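Local coordinates for protein LysR family transcriptional regulator (Vibrio vulnificus, PDB 5FHK) that probably acts as a LysR-type DNA-binding transcription factor that controls virulence genes, the portion given here being its regulatory domain, at residues Met23-Gly28 and Asp199-Tyr204; Ile9-Pro14 and Ile36-Thr41; Ile57-Pro62 and Tyr181-His186; Gly74-Ile79 and Met152-Ile157. One frame throughout, in Å; residues are numbered along the deposited sequence.

Interaction 1: Met23-Gly28 and Asp199-Tyr204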
# COMPACT_ATOMS: atom_id res chain seq x y z
N MET A 23 3.08 7.06 -9.86
CA MET A 23 4.33 7.61 -9.33
C MET A 23 5.40 7.90 -10.38
O MET A 23 6.17 8.85 -10.17
CB MET A 23 4.92 6.66 -8.26
CG MET A 23 4.35 6.84 -6.84
SD MET A 23 3.86 8.53 -6.37
CE MET A 23 5.44 9.32 -6.05
N PRO A 24 5.57 7.12 -11.46
CA PRO A 24 6.57 7.53 -12.46
C PRO A 24 6.29 8.91 -13.01
O PRO A 24 7.18 9.77 -13.06
CB PRO A 24 6.45 6.44 -13.54
CG PRO A 24 5.94 5.24 -12.77
CD PRO A 24 5.02 5.78 -11.74
N MET A 25 5.03 9.15 -13.40
CA MET A 25 4.63 10.47 -13.87
C MET A 25 4.82 11.52 -12.79
O MET A 25 5.34 12.61 -13.05
CB MET A 25 3.17 10.42 -14.29
CG MET A 25 2.68 11.57 -15.11
SD MET A 25 1.21 10.91 -16.00
CE MET A 25 0.39 9.97 -14.72
N LEU A 26 4.38 11.20 -11.56
CA LEU A 26 4.47 12.19 -10.48
C LEU A 26 5.92 12.50 -10.13
O LEU A 26 6.24 13.64 -9.80
CB LEU A 26 3.74 11.67 -9.25
CG LEU A 26 2.23 11.82 -9.42
CD1 LEU A 26 1.51 10.97 -8.39
CD2 LEU A 26 1.86 13.28 -9.26
N ASN A 27 6.78 11.49 -10.14
CA ASN A 27 8.18 11.76 -9.80
C ASN A 27 8.84 12.57 -10.90
O ASN A 27 9.63 13.49 -10.62
CB ASN A 27 8.94 10.44 -9.54
CG ASN A 27 8.61 9.80 -8.20
OD1 ASN A 27 8.27 10.51 -7.23
ND2 ASN A 27 8.73 8.45 -8.11
N GLY A 28 8.47 12.33 -12.16
CA GLY A 28 9.02 13.14 -13.24
C GLY A 28 8.54 14.58 -13.17
O GLY A 28 9.28 15.51 -13.49
N ASP A 199 -0.85 19.79 -17.82
CA ASP A 199 -0.18 19.71 -19.10
C ASP A 199 0.94 18.69 -19.08
O ASP A 199 1.18 18.00 -20.07
CB ASP A 199 0.37 21.09 -19.51
CG ASP A 199 -0.73 22.04 -19.99
OD1 ASP A 199 -1.85 21.58 -20.35
OD2 ASP A 199 -0.46 23.27 -20.01
N TYR A 200 1.68 18.61 -17.96
CA TYR A 200 2.70 17.57 -17.85
C TYR A 200 2.08 16.19 -18.07
O TYR A 200 2.59 15.39 -18.86
CB TYR A 200 3.39 17.64 -16.49
CG TYR A 200 4.58 16.70 -16.40
CD1 TYR A 200 5.85 17.08 -16.86
CD2 TYR A 200 4.43 15.41 -15.90
CE1 TYR A 200 6.93 16.21 -16.78
CE2 TYR A 200 5.49 14.56 -15.81
CZ TYR A 200 6.74 14.96 -16.25
OH TYR A 200 7.75 14.05 -16.15
N VAL A 201 0.94 15.93 -17.42
CA VAL A 201 0.26 14.64 -17.51
C VAL A 201 -0.13 14.35 -18.95
O VAL A 201 0.16 13.28 -19.48
CB VAL A 201 -0.96 14.59 -16.57
CG1 VAL A 201 -1.72 13.27 -16.71
CG2 VAL A 201 -0.55 14.77 -15.12
N ILE A 202 -0.75 15.33 -19.62
CA ILE A 202 -1.15 15.09 -21.00
C ILE A 202 0.08 14.88 -21.88
O ILE A 202 0.13 13.94 -22.68
CB ILE A 202 -2.04 16.23 -21.51
CG1 ILE A 202 -3.37 16.22 -20.75
CG2 ILE A 202 -2.30 16.05 -22.99
CD1 ILE A 202 -4.11 17.58 -20.79
N ALA A 203 1.10 15.72 -21.71
CA ALA A 203 2.30 15.56 -22.51
C ALA A 203 3.08 14.31 -22.13
O ALA A 203 3.88 13.82 -22.93
CB ALA A 203 3.19 16.80 -22.40
N TYR A 204 2.87 13.77 -20.93
CA TYR A 204 3.50 12.49 -20.59
C TYR A 204 2.91 11.35 -21.40
O TYR A 204 3.63 10.43 -21.82
CB TYR A 204 3.33 12.23 -19.09
CG TYR A 204 4.26 11.20 -18.52
CD1 TYR A 204 5.48 11.59 -17.99
CD2 TYR A 204 3.91 9.84 -18.47
CE1 TYR A 204 6.36 10.66 -17.44
CE2 TYR A 204 4.79 8.89 -17.93
CZ TYR A 204 6.01 9.32 -17.41
OH TYR A 204 6.92 8.45 -16.85
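The backbone N of Y204 is the best-held polar atom, gripped twice from within its own helix: firmly by Y200 O at 2.6 Å, and weakly by V201 O. These bonds belong to the helix itself; no hydrogen bond crosses between 23-28 and 199-204, and the helices meet through carbon, sulfur and ring surfaces. M25 carries the contact. Its CG stands anti to the backbone N (chi1 -165°) and lies over one face of the Y204 ring, displaced toward the rim, 4.0 Å from the ring centroid in a CH-pi contact. The chain runs on nearly extended through chi2, which brings SD obliquely to the same ring, 4.4 Å from its centroid, as a Met-aromatic contact; the bend at chi3 turns only CE. SD also meets V201 CG1 at 3.8 Å, the two side chains crossing at about a right angle. A flexible, polarisable thioether suits this place, since it can serve an aromatic face and a compact branched side chain together. Y200, also anti to its N, sends its hydroxyl against bare backbone: OH lies 3.1 Å from G28 C, an approach that a glycine, lacking a side chain, permits. The Y200 ring also brings CE2 3.4 Å from M25 O. P24 CB borders the Y204 hydroxyl. The axes of segments 23-28 and 199-204 approach to 10.4 Å, with 125° between their N-to-C directions. Beyond them, V201 and I202 rest on M182 of strand 178-185, while N27 ND2 of helix 18-32 is hydrogen-bonded to OG of S141 of the second subunit.

Interaction 2: Ile9-Pro14 and Ile36-Thr41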
# COMPACT_ATOMS: atom_id res chain seq x y z
N ILE A 9 -0.42 21.45 -4.74
CA ILE A 9 -1.45 20.81 -5.55
C ILE A 9 -1.98 19.61 -4.78
O ILE A 9 -1.19 18.79 -4.27
CB ILE A 9 -0.91 20.39 -6.92
CG1 ILE A 9 -0.32 21.59 -7.66
CG2 ILE A 9 -1.99 19.73 -7.76
CD1 ILE A 9 0.49 21.20 -8.89
N LYS A 10 -3.30 19.50 -4.70
CA LYS A 10 -3.98 18.49 -3.91
C LYS A 10 -4.59 17.48 -4.88
O LYS A 10 -5.51 17.82 -5.63
CB LYS A 10 -5.05 19.16 -3.04
CG LYS A 10 -5.51 18.39 -1.77
CD LYS A 10 -6.60 19.18 -1.03
CE LYS A 10 -7.35 18.34 0.01
NZ LYS A 10 -6.45 17.83 1.10
N ILE A 11 -4.07 16.25 -4.91
CA ILE A 11 -4.57 15.28 -5.89
C ILE A 11 -5.04 14.02 -5.19
O ILE A 11 -4.55 13.65 -4.12
CB ILE A 11 -3.54 14.94 -7.00
CG1 ILE A 11 -2.23 14.39 -6.44
CG2 ILE A 11 -3.25 16.14 -7.86
CD1 ILE A 11 -1.06 14.44 -7.50
N SER A 12 -6.04 13.38 -5.78
CA SER A 12 -6.53 12.08 -5.34
C SER A 12 -6.26 11.05 -6.43
O SER A 12 -6.43 11.34 -7.62
CB SER A 12 -8.03 12.13 -5.05
OG SER A 12 -8.50 10.90 -4.55
N THR A 13 -5.85 9.84 -6.02
CA THR A 13 -5.47 8.74 -6.91
C THR A 13 -6.02 7.42 -6.37
O THR A 13 -6.24 7.29 -5.16
CB THR A 13 -3.94 8.62 -7.03
OG1 THR A 13 -3.40 8.35 -5.73
CG2 THR A 13 -3.33 9.91 -7.59
N PRO A 14 -6.25 6.43 -7.25
CA PRO A 14 -6.88 5.17 -6.82
C PRO A 14 -5.98 4.30 -5.95
O PRO A 14 -4.76 4.23 -6.15
CB PRO A 14 -7.19 4.46 -8.15
CG PRO A 14 -6.26 5.06 -9.13
CD PRO A 14 -6.12 6.50 -8.72
N ILE A 36 7.22 23.31 -6.89
CA ILE A 36 5.82 22.94 -6.69
C ILE A 36 5.73 21.83 -5.65
O ILE A 36 6.51 20.87 -5.70
CB ILE A 36 5.19 22.52 -8.03
CG1 ILE A 36 5.24 23.69 -9.02
CG2 ILE A 36 3.77 21.99 -7.83
CD1 ILE A 36 4.56 23.39 -10.35
N ASN A 37 4.79 21.97 -4.72
CA ASN A 37 4.54 20.95 -3.70
C ASN A 37 3.29 20.15 -4.04
O ASN A 37 2.30 20.71 -4.53
CB ASN A 37 4.38 21.58 -2.30
CG ASN A 37 5.59 22.42 -1.88
OD1 ASN A 37 6.74 21.97 -1.93
ND2 ASN A 37 5.32 23.66 -1.45
N ILE A 38 3.32 18.86 -3.71
CA ILE A 38 2.20 17.94 -3.95
C ILE A 38 1.74 17.35 -2.62
O ILE A 38 2.56 16.93 -1.80
CB ILE A 38 2.59 16.80 -4.90
CG1 ILE A 38 3.09 17.35 -6.23
CG2 ILE A 38 1.40 15.83 -5.08
CD1 ILE A 38 1.98 17.68 -7.17
N GLU A 39 0.42 17.31 -2.42
CA GLU A 39 -0.20 16.51 -1.37
C GLU A 39 -1.06 15.46 -2.07
O GLU A 39 -1.93 15.82 -2.88
CB GLU A 39 -1.07 17.36 -0.42
CG GLU A 39 -0.28 18.06 0.69
CD GLU A 39 -1.18 18.73 1.73
OE1 GLU A 39 -2.42 18.52 1.67
OE2 GLU A 39 -0.66 19.49 2.59
N LEU A 40 -0.82 14.19 -1.76
CA LEU A 40 -1.44 13.06 -2.45
C LEU A 40 -2.23 12.18 -1.48
O LEU A 40 -1.72 11.79 -0.43
CB LEU A 40 -0.37 12.23 -3.15
CG LEU A 40 -0.78 10.88 -3.73
CD1 LEU A 40 -1.94 11.08 -4.68
CD2 LEU A 40 0.38 10.28 -4.47
N THR A 41 -3.46 11.83 -1.86
CA THR A 41 -4.27 10.92 -1.05
C THR A 41 -4.75 9.75 -1.91
O THR A 41 -5.53 9.94 -2.85
CB THR A 41 -5.44 11.67 -0.42
OG1 THR A 41 -4.95 12.86 0.23
CG2 THR A 41 -6.15 10.80 0.62
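I36 opens the contact before the strand proper, its CG2 meeting I9 CD1 at 3.5 Å. N37 gives its carbonyl O to I9 N, a 2.8 Å bond in the carbonyl plane, and turns its amide to G7 O. I38 then lies alongside I9, pointing the same way, and its CG2 touches I11 CD1 at 3.7 Å. E39 bonds both ways through its backbone: its N gives to I9 O at 2.9 Å, and its O takes the N-H of I11. Its carboxylate OE1 is 4.1 Å from K10 NZ, beyond a salt bridge, and K10 makes a cation-pi contact with W54. L40 presses CD1 tightly on T13 CG2 at 3.4 Å, crossing it at about a right angle, while T13 OG1 is hydrogen-bonded to T18. T41 closes the register, its N giving to I11 O and its O receiving T13 N. I38 to L40 also pair in parallel with a strand of the second subunit, so the sheet runs on across the interface. Five backbone bonds, the first from the loop residue N37, join the parallel strands of a beta-alpha-beta unit. Branched aliphatics suit the face covered by helices 18-32 and 192-204; K10, S12, E39 and T41 make the opposite face polar.

Interaction 3: Ile57-Pro62 and Tyr181-His186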
# COMPACT_ATOMS: atom_id res chain seq x y z
N ILE A 57 -8.12 14.83 -9.82
CA ILE A 57 -8.59 13.55 -9.32
C ILE A 57 -8.32 12.53 -10.41
O ILE A 57 -8.73 12.72 -11.56
CB ILE A 57 -10.08 13.60 -8.91
CG1 ILE A 57 -10.22 14.31 -7.56
CG2 ILE A 57 -10.66 12.19 -8.76
CD1 ILE A 57 -11.69 14.55 -7.06
N PHE A 58 -7.55 11.49 -10.07
CA PHE A 58 -7.39 10.30 -10.89
C PHE A 58 -8.24 9.19 -10.30
O PHE A 58 -8.15 8.90 -9.10
CB PHE A 58 -5.93 9.85 -10.96
CG PHE A 58 -5.01 10.93 -11.46
CD1 PHE A 58 -4.58 11.94 -10.62
CD2 PHE A 58 -4.61 10.95 -12.78
CE1 PHE A 58 -3.74 12.95 -11.09
CE2 PHE A 58 -3.77 11.97 -13.25
CZ PHE A 58 -3.35 12.95 -12.38
N ARG A 59 -9.06 8.57 -11.13
CA ARG A 59 -10.00 7.60 -10.62
C ARG A 59 -10.12 6.46 -11.61
O ARG A 59 -9.83 6.61 -12.80
CB ARG A 59 -11.38 8.23 -10.38
CG ARG A 59 -12.15 8.51 -11.65
CD ARG A 59 -13.58 8.94 -11.33
NE ARG A 59 -14.18 8.10 -10.30
CZ ARG A 59 -15.05 7.12 -10.54
NH1 ARG A 59 -15.43 6.84 -11.78
NH2 ARG A 59 -15.54 6.40 -9.53
N VAL A 60 -10.52 5.31 -11.08
CA VAL A 60 -10.94 4.17 -11.89
C VAL A 60 -12.42 4.33 -12.19
O VAL A 60 -13.21 4.66 -11.30
CB VAL A 60 -10.67 2.86 -11.15
CG1 VAL A 60 -11.30 1.69 -11.89
CG2 VAL A 60 -9.17 2.64 -10.98
N GLY A 61 -12.79 4.13 -13.46
CA GLY A 61 -14.18 4.19 -13.86
C GLY A 61 -14.62 5.61 -14.15
O GLY A 61 -14.08 6.59 -13.62
N PRO A 62 -15.65 5.74 -14.99
CA PRO A 62 -16.09 7.07 -15.43
C PRO A 62 -16.92 7.79 -14.37
O PRO A 62 -17.44 7.20 -13.42
CB PRO A 62 -16.94 6.77 -16.67
CG PRO A 62 -16.76 5.27 -16.95
CD PRO A 62 -16.41 4.66 -15.64
N TYR A 181 -9.19 7.68 -15.31
CA TYR A 181 -9.43 9.00 -15.84
C TYR A 181 -8.66 10.02 -15.03
O TYR A 181 -8.29 9.77 -13.87
CB TYR A 181 -10.91 9.35 -15.84
CG TYR A 181 -11.73 8.54 -16.81
CD1 TYR A 181 -12.16 7.27 -16.47
CD2 TYR A 181 -12.08 9.06 -18.05
CE1 TYR A 181 -12.90 6.53 -17.34
CE2 TYR A 181 -12.83 8.31 -18.94
CZ TYR A 181 -13.24 7.05 -18.58
OH TYR A 181 -13.99 6.28 -19.44
N MET A 182 -8.41 11.16 -15.66
CA MET A 182 -7.94 12.34 -14.96
C MET A 182 -9.08 13.36 -15.01
O MET A 182 -9.55 13.71 -16.10
CB MET A 182 -6.66 12.90 -15.59
CG MET A 182 -6.25 14.26 -15.04
SD MET A 182 -4.71 14.87 -15.76
CE MET A 182 -5.14 14.87 -17.49
N LEU A 183 -9.52 13.80 -13.84
CA LEU A 183 -10.62 14.75 -13.70
C LEU A 183 -10.11 16.08 -13.16
O LEU A 183 -9.21 16.10 -12.32
CB LEU A 183 -11.69 14.22 -12.75
CG LEU A 183 -12.18 12.77 -12.78
CD1 LEU A 183 -13.44 12.66 -11.89
CD2 LEU A 183 -12.52 12.37 -14.19
N TYR A 184 -10.70 17.18 -13.63
CA TYR A 184 -10.42 18.50 -13.08
C TYR A 184 -11.52 19.48 -13.46
O TYR A 184 -12.18 19.35 -14.50
CB TYR A 184 -9.06 19.05 -13.54
CG TYR A 184 -8.86 19.10 -15.04
CD1 TYR A 184 -8.54 17.95 -15.74
CD2 TYR A 184 -8.94 20.29 -15.74
CE1 TYR A 184 -8.33 17.98 -17.11
CE2 TYR A 184 -8.73 20.32 -17.12
CZ TYR A 184 -8.43 19.15 -17.79
OH TYR A 184 -8.20 19.12 -19.15
N ASN A 185 -11.70 20.49 -12.60
CA ASN A 185 -12.74 21.49 -12.77
C ASN A 185 -12.50 22.32 -14.02
O ASN A 185 -11.36 22.59 -14.39
CB ASN A 185 -12.79 22.39 -11.54
CG ASN A 185 -14.00 23.31 -11.53
OD1 ASN A 185 -14.08 24.27 -12.31
ND2 ASN A 185 -14.96 23.02 -10.64
N HIS A 186 -13.58 22.72 -14.69
CA HIS A 186 -13.45 23.75 -15.70
C HIS A 186 -13.88 25.11 -15.15
O HIS A 186 -15.02 25.54 -15.33
CB HIS A 186 -14.26 23.43 -16.95
CG HIS A 186 -14.13 24.46 -18.02
ND1 HIS A 186 -14.76 25.68 -17.96
CD2 HIS A 186 -13.39 24.48 -19.16
CE1 HIS A 186 -14.45 26.40 -19.02
NE2 HIS A 186 -13.62 25.69 -19.77
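F58 and M182, facing each other as a non-hydrogen-bonded antiparallel pair, lie side by side and point the same way. With CG anti to the backbone N and chi2 extended, M182 lays CG 3.8 Å from F58 CE2 and SD obliquely to the ring, 4.8 Å from the centroid, as a Met-aromatic contact; the bend at chi3 turns only CE. A broad ring and a thioether suit this buried place, because both are apolar and the flexible thioether can lie along the ring. On the opposite face, taken by I57, R59, Y181 and L183, R59 crosses L183 obliquely. Its CD packs on L183 CD1 at 3.8 Å, while its NH2 forms a salt bridge to D47, so a long side chain serves both an apolar and a charged partner. The Y181 ring has R59 O at its edge, near its plane, and crosses P62 obliquely, CE1 being 3.7 Å from P62 N. G61 makes the turn to P62 at a positive phi (84°), which favours glycine. Behind these side chains, I57 and L183 exchange two hydrogen bonds, of which L183 N to I57 O is short at 2.6 Å. R59 and Y181 exchange two more, Y181 N giving to R59 O at 2.8 Å. In the sheet, strand 56-60 lies between 9-14 and 178-185, and the latter also pairs with 68-82. Helix 192-204 covers the F58-M182 face, bringing F197 onto F58 and I198 onto Y184.

Interaction 4: Gly74-Ile79 and Met152-Ile157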
# COMPACT_ATOMS: atom_id res chain seq x y z
N GLY A 74 -5.46 5.79 -19.23
CA GLY A 74 -4.98 4.43 -19.09
C GLY A 74 -6.11 3.48 -18.78
O GLY A 74 -7.26 3.88 -18.55
N SER A 75 -5.76 2.20 -18.77
CA SER A 75 -6.75 1.19 -18.46
C SER A 75 -6.06 -0.03 -17.86
O SER A 75 -4.87 -0.27 -18.06
CB SER A 75 -7.58 0.82 -19.69
OG SER A 75 -6.76 0.27 -20.69
N VAL A 76 -6.82 -0.76 -17.09
CA VAL A 76 -6.34 -1.94 -16.41
C VAL A 76 -7.35 -3.05 -16.64
O VAL A 76 -8.55 -2.80 -16.84
CB VAL A 76 -6.13 -1.66 -14.90
CG1 VAL A 76 -7.45 -1.63 -14.15
CG2 VAL A 76 -5.23 -2.67 -14.30
N LYS A 77 -6.87 -4.29 -16.64
CA LYS A 77 -7.74 -5.45 -16.74
C LYS A 77 -7.31 -6.49 -15.71
O LYS A 77 -6.12 -6.82 -15.62
CB LYS A 77 -7.71 -6.05 -18.15
CG LYS A 77 -8.54 -7.32 -18.27
CD LYS A 77 -8.56 -7.84 -19.70
CE LYS A 77 -7.84 -9.17 -19.82
NZ LYS A 77 -6.46 -8.96 -20.33
N ASP A 78 -8.26 -7.00 -14.95
CA ASP A 78 -7.98 -7.96 -13.90
C ASP A 78 -8.03 -9.39 -14.45
O ASP A 78 -8.92 -9.74 -15.23
CB ASP A 78 -8.98 -7.80 -12.76
CG ASP A 78 -9.20 -6.33 -12.39
OD1 ASP A 78 -8.20 -5.60 -12.19
OD2 ASP A 78 -10.37 -5.90 -12.34
N ILE A 79 -7.06 -10.20 -14.03
CA ILE A 79 -6.87 -11.56 -14.53
C ILE A 79 -6.61 -12.47 -13.35
O ILE A 79 -6.13 -12.04 -12.29
CB ILE A 79 -5.71 -11.66 -15.53
CG1 ILE A 79 -4.41 -11.30 -14.84
CG2 ILE A 79 -5.92 -10.70 -16.73
CD1 ILE A 79 -3.23 -11.33 -15.76
N MET A 152 -6.40 -10.10 -9.95
CA MET A 152 -5.44 -9.05 -9.70
C MET A 152 -5.35 -8.17 -10.93
O MET A 152 -5.37 -8.69 -12.06
CB MET A 152 -4.09 -9.68 -9.36
CG MET A 152 -3.00 -8.74 -8.92
SD MET A 152 -3.15 -8.23 -7.21
CE MET A 152 -3.34 -9.80 -6.39
N PRO A 153 -5.24 -6.85 -10.76
CA PRO A 153 -5.05 -5.97 -11.92
C PRO A 153 -3.74 -6.29 -12.62
O PRO A 153 -2.68 -6.30 -12.00
CB PRO A 153 -5.02 -4.56 -11.31
CG PRO A 153 -5.57 -4.69 -9.92
CD PRO A 153 -5.18 -6.10 -9.49
N ASP A 154 -3.82 -6.52 -13.94
CA ASP A 154 -2.68 -7.04 -14.70
C ASP A 154 -1.43 -6.17 -14.56
O ASP A 154 -0.32 -6.70 -14.47
CB ASP A 154 -3.03 -7.19 -16.19
CG ASP A 154 -3.53 -5.90 -16.83
OD1 ASP A 154 -3.58 -4.85 -16.14
OD2 ASP A 154 -3.88 -5.94 -18.03
N VAL A 155 -1.59 -4.84 -14.51
CA VAL A 155 -0.44 -3.95 -14.36
C VAL A 155 0.36 -4.25 -13.09
O VAL A 155 1.57 -4.00 -13.05
CB VAL A 155 -0.89 -2.48 -14.41
CG1 VAL A 155 -1.65 -2.09 -13.15
CG2 VAL A 155 0.32 -1.57 -14.61
N MET A 156 -0.28 -4.77 -12.05
CA MET A 156 0.44 -5.03 -10.81
C MET A 156 1.27 -6.31 -10.84
O MET A 156 2.11 -6.51 -9.95
CB MET A 156 -0.54 -5.11 -9.64
CG MET A 156 -1.06 -3.76 -9.09
SD MET A 156 -2.18 -4.05 -7.66
CE MET A 156 -1.16 -5.12 -6.61
N ILE A 157 1.07 -7.20 -11.81
CA ILE A 157 1.72 -8.50 -11.79
C ILE A 157 2.34 -8.87 -13.13
O ILE A 157 2.66 -10.04 -13.36
CB ILE A 157 0.73 -9.58 -11.34
CG1 ILE A 157 -0.58 -9.45 -12.10
CG2 ILE A 157 0.52 -9.52 -9.83
CD1 ILE A 157 -1.54 -10.58 -11.86
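Four hydrogen bonds form the first shell. I79 and M152 exchange two, I79 N giving to M152 O at 3.0 Å and M152 N to I79 O, each donor lying above the carbonyl plane. Just beyond the end of strand 149-153, D154 N gives to K77 O at 2.9 Å. D154 OD1 in turn accepts a weak but straight bond from K77 N (3.4 Å, 173°). The aspartate can do this because CG sits between its own backbone N and carbonyl carbon (chi1 56°), where OD1 also weakly accepts V155 N. Aliphatic groups pack beside these bonds: V76 CG2 lies on P153 CB at 3.5 Å, and I79 CG1 slides past I157 CD1. A proline suits position 153, its ring giving V76 a rigid apolar surface. D78 OD1 stands 3.2 Å from P153 CA, positioned by a salt bridge to R178. Bonds from M156 N to P153 O and from I157 N to D154 O turn the chain toward helix 158-163, for which I157 is the N-cap residue. Strand 68-82 is bordered here by 149-153 and 178-185, while helix 136-144 packs L136 against M152 and P153.

Overall arrangement
Interactions 1, 2 and 3 cluster, their centres 13 to 15 Å apart; interaction 4 lies 19 to 23 Å from them and about 6 Å from the chain's centre. Helix 18-32 links 1 and 2 through L26 on I11, helix 192-204 joins 1 to 3, and adjacent strands 9-14 and 56-60 join 2 to 3. Interactions 2, 3 and 4 share one mixed sheet. Along the chain, the segments of 1 and 2 alternate, 2 closes before 3 opens, and 4 falls within 3, so helix 192-204 comes back to pack against helix 18-32. This suits the two-lobed periplasmic-binding-protein-like fold, interaction 4 probably lying near the crossover, with 1 and 2 on elements that touch the second subunit.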